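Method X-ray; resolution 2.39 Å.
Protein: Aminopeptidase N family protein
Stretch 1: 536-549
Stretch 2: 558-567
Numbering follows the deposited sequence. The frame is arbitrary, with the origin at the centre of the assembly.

Stretch 1 (536-549) ILERYIPGDTVTIH
Stretch 2, residues 558-567: TLELTWQEPA

Strands 545-549 and 558-562 pair antiparallel (axes 147° apart), with Thr545 opposite Thr562, Thr547 opposite Glu560 and His549 opposite Thr558 as non-hydrogen-bonded pairs. The alternating pairs bond reciprocally: Val546 N to Leu561 O (2.9 Å), Leu561 N to Val546 O (2.8 Å), Ile548 N to Leu559 O (2.6 Å) and Leu559 N to Ile548 O (2.7 Å). Stretch 1 enters from a helix ending at Leu537, through a type I turn (Leu537 to Tyr540) and a type II turn (Ile541 to Asp544). Gly543, at phi/psi 104/-21, suits the latter, and Asp544 OD2 accepts from Ile541 N (3.0 Å). The ladder extends beyond the strands through Trp563 N to Asp544 O (3.0 Å) and Gly543 N to Trp563 O (2.8 Å).

On the face bearing the threonines, Thr545 OG1 and Thr562 OG1, both chi1 m, share a hydrogen bond of 2.9 Å, while Thr547 CG2 meets Thr558 CG2 at 3.8 Å.

The other face is apolar. Ile548 (m, m) places CG1 3.8 Å from CB of Leu561 (t, t). Buried Trp563 (chi1 m, chi2 105°) receives Leu537 CG at CH2 (3.8 Å) and Val546 CG2 at NE1 (3.9 Å). The Tyr540 ring (chi1 m) lies nearly parallel to its five-membered ring but slid apart, planes at 23°.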

# COMPACT_ATOMS: atom_id res chain seq x y z
N ILE A 536 31.83 16.35 8.90
CA ILE A 536 32.48 16.88 7.71
C ILE A 536 31.67 17.99 7.04
O ILE A 536 32.22 19.02 6.65
CB ILE A 536 32.75 15.75 6.68
CG1 ILE A 536 33.77 14.76 7.24
CG2 ILE A 536 33.26 16.33 5.37
CD1 ILE A 536 33.94 13.50 6.41
N LEU A 537 30.36 17.80 6.93
CA LEU A 537 29.52 18.81 6.28
C LEU A 537 29.18 20.06 7.07
O LEU A 537 28.75 21.05 6.49
CB LEU A 537 28.25 18.16 5.75
CG LEU A 537 28.44 17.58 4.35
CD1 LEU A 537 29.72 16.78 4.28
CD2 LEU A 537 27.25 16.72 4.00
N GLU A 538 29.37 20.04 8.38
CA GLU A 538 29.07 21.21 9.21
C GLU A 538 30.25 22.20 9.08
O GLU A 538 30.33 23.18 9.80
CB GLU A 538 28.90 20.80 10.69
CG GLU A 538 30.14 21.01 11.55
CD GLU A 538 30.43 19.87 12.51
OE1 GLU A 538 31.61 19.45 12.59
OE2 GLU A 538 29.50 19.40 13.20
N ARG A 539 31.14 21.93 8.15
CA ARG A 539 32.31 22.77 7.94
C ARG A 539 32.23 23.58 6.69
O ARG A 539 33.14 24.36 6.39
CB ARG A 539 33.56 21.90 7.87
CG ARG A 539 34.01 21.40 9.20
CD ARG A 539 34.76 20.12 9.04
NE ARG A 539 35.10 19.55 10.33
CZ ARG A 539 35.45 18.28 10.49
NH1 ARG A 539 35.49 17.47 9.44
NH2 ARG A 539 35.74 17.82 11.70
N TYR A 540 31.15 23.42 5.95
CA TYR A 540 31.01 24.13 4.70
C TYR A 540 29.80 25.02 4.63
O TYR A 540 28.84 24.86 5.37
CB TYR A 540 30.96 23.11 3.56
CG TYR A 540 32.12 22.16 3.61
CD1 TYR A 540 33.40 22.60 3.30
CD2 TYR A 540 31.95 20.84 4.01
CE1 TYR A 540 34.48 21.75 3.37
CE2 TYR A 540 33.03 19.98 4.09
CZ TYR A 540 34.29 20.44 3.77
OH TYR A 540 35.37 19.59 3.85
N ILE A 541 29.87 25.98 3.71
CA ILE A 541 28.77 26.90 3.46
C ILE A 541 28.65 26.97 1.94
O ILE A 541 29.59 26.65 1.22
CB ILE A 541 29.02 28.32 4.03
CG1 ILE A 541 30.24 28.96 3.36
CG2 ILE A 541 29.22 28.24 5.54
CD1 ILE A 541 30.43 30.41 3.75
N PRO A 542 27.48 27.38 1.43
CA PRO A 542 27.31 27.47 -0.02
C PRO A 542 28.47 28.22 -0.69
O PRO A 542 28.90 29.26 -0.20
CB PRO A 542 25.97 28.18 -0.16
CG PRO A 542 25.21 27.69 1.03
CD PRO A 542 26.25 27.76 2.14
N GLY A 543 28.97 27.68 -1.79
CA GLY A 543 30.06 28.31 -2.49
C GLY A 543 31.39 27.61 -2.27
O GLY A 543 32.32 27.77 -3.07
N ASP A 544 31.51 26.84 -1.20
CA ASP A 544 32.75 26.14 -0.94
C ASP A 544 32.90 24.96 -1.90
O ASP A 544 31.91 24.34 -2.29
CB ASP A 544 32.81 25.62 0.50
CG ASP A 544 33.01 26.73 1.52
OD1 ASP A 544 33.52 27.80 1.13
OD2 ASP A 544 32.67 26.53 2.70
N THR A 545 34.13 24.67 -2.28
CA THR A 545 34.38 23.56 -3.18
C THR A 545 35.29 22.52 -2.53
O THR A 545 36.28 22.86 -1.89
CB THR A 545 35.03 24.04 -4.48
OG1 THR A 545 34.16 24.97 -5.12
CG2 THR A 545 35.28 22.85 -5.42
N VAL A 546 34.93 21.26 -2.69
CA VAL A 546 35.71 20.16 -2.14
C VAL A 546 35.81 19.07 -3.20
O VAL A 546 35.04 19.03 -4.16
CB VAL A 546 35.06 19.54 -0.89
CG1 VAL A 546 34.95 20.59 0.21
CG2 VAL A 546 33.69 18.98 -1.25
N THR A 547 36.77 18.18 -3.01
CA THR A 547 36.97 17.08 -3.92
C THR A 547 36.23 15.88 -3.35
O THR A 547 36.24 15.66 -2.14
CB THR A 547 38.47 16.77 -4.08
OG1 THR A 547 39.10 17.89 -4.71
CG2 THR A 547 38.68 15.53 -4.94
N ILE A 548 35.57 15.12 -4.21
CA ILE A 548 34.84 13.94 -3.76
C ILE A 548 35.47 12.73 -4.43
O ILE A 548 35.76 12.76 -5.62
CB ILE A 548 33.36 13.96 -4.20
CG1 ILE A 548 32.64 15.19 -3.65
CG2 ILE A 548 32.69 12.65 -3.77
CD1 ILE A 548 32.53 15.23 -2.15
N HIS A 549 35.70 11.67 -3.66
CA HIS A 549 36.25 10.45 -4.22
C HIS A 549 35.13 9.43 -4.09
O HIS A 549 34.64 9.18 -2.98
CB HIS A 549 37.49 9.97 -3.47
CG HIS A 549 38.71 10.80 -3.73
ND1 HIS A 549 39.08 11.86 -2.93
CD2 HIS A 549 39.64 10.72 -4.70
CE1 HIS A 549 40.19 12.39 -3.40
NE2 HIS A 549 40.56 11.72 -4.47
N THR A 558 37.39 10.89 -9.18
CA THR A 558 37.89 12.01 -8.40
C THR A 558 37.08 13.17 -8.96
O THR A 558 37.35 13.66 -10.06
CB THR A 558 39.39 12.25 -8.66
OG1 THR A 558 40.12 11.08 -8.26
CG2 THR A 558 39.90 13.43 -7.86
N LEU A 559 36.08 13.60 -8.19
CA LEU A 559 35.19 14.67 -8.62
C LEU A 559 35.33 15.96 -7.81
O LEU A 559 35.80 15.96 -6.68
CB LEU A 559 33.74 14.18 -8.52
CG LEU A 559 33.42 12.84 -9.20
CD1 LEU A 559 32.01 12.39 -8.84
CD2 LEU A 559 33.56 13.00 -10.70
N GLU A 560 34.90 17.05 -8.43
CA GLU A 560 34.92 18.35 -7.77
C GLU A 560 33.46 18.73 -7.50
O GLU A 560 32.61 18.66 -8.40
CB GLU A 560 35.59 19.42 -8.65
CG GLU A 560 35.29 20.84 -8.19
CD GLU A 560 36.11 21.91 -8.92
OE1 GLU A 560 37.34 21.97 -8.70
OE2 GLU A 560 35.52 22.68 -9.70
N LEU A 561 33.16 19.11 -6.27
CA LEU A 561 31.80 19.49 -5.92
C LEU A 561 31.73 20.85 -5.23
O LEU A 561 32.52 21.17 -4.34
CB LEU A 561 31.17 18.40 -5.04
CG LEU A 561 29.75 18.61 -4.51
CD1 LEU A 561 29.16 17.27 -4.14
CD2 LEU A 561 29.76 19.56 -3.30
N THR A 562 30.78 21.67 -5.67
CA THR A 562 30.60 22.98 -5.07
C THR A 562 29.23 22.99 -4.41
O THR A 562 28.21 22.82 -5.07
CB THR A 562 30.66 24.11 -6.12
OG1 THR A 562 31.93 24.06 -6.79
CG2 THR A 562 30.52 25.47 -5.43
N TRP A 563 29.22 23.18 -3.09
CA TRP A 563 27.99 23.18 -2.32
C TRP A 563 27.06 24.30 -2.73
O TRP A 563 27.44 25.47 -2.66
CB TRP A 563 28.28 23.29 -0.83
CG TRP A 563 29.16 22.21 -0.31
CD1 TRP A 563 30.48 22.31 0.02
CD2 TRP A 563 28.78 20.84 -0.08
NE1 TRP A 563 30.95 21.09 0.45
CE2 TRP A 563 29.93 20.17 0.40
CE3 TRP A 563 27.59 20.13 -0.22
CZ2 TRP A 563 29.92 18.81 0.73
CZ3 TRP A 563 27.57 18.78 0.11
CH2 TRP A 563 28.73 18.13 0.58
N GLN A 564 25.86 23.95 -3.16
CA GLN A 564 24.87 24.94 -3.56
C GLN A 564 24.11 25.42 -2.34
O GLN A 564 24.31 24.92 -1.23
CB GLN A 564 23.86 24.35 -4.55
CG GLN A 564 24.36 24.05 -5.94
CD GLN A 564 23.26 23.46 -6.82
OE1 GLN A 564 22.16 23.18 -6.35
NE2 GLN A 564 23.57 23.27 -8.09
N GLU A 565 23.23 26.39 -2.56
CA GLU A 565 22.37 26.89 -1.51
C GLU A 565 21.33 25.77 -1.42
O GLU A 565 20.52 25.60 -2.33
CB GLU A 565 21.71 28.20 -1.95
CG GLU A 565 20.91 28.89 -0.87
CD GLU A 565 21.77 29.34 0.30
OE1 GLU A 565 22.67 30.18 0.09
OE2 GLU A 565 21.54 28.85 1.43
N PRO A 566 21.36 24.98 -0.34
CA PRO A 566 20.42 23.87 -0.17
C PRO A 566 18.94 24.26 -0.17
O PRO A 566 18.56 25.35 0.24
CB PRO A 566 20.85 23.24 1.14
CG PRO A 566 21.32 24.42 1.92
CD PRO A 566 22.14 25.18 0.90
N ALA A 567 18.11 23.33 -0.63
CA ALA A 567 16.67 23.54 -0.69
C ALA A 567 16.07 23.51 0.71
O ALA A 567 16.44 22.68 1.55
CB ALA A 567 16.02 22.46 -1.56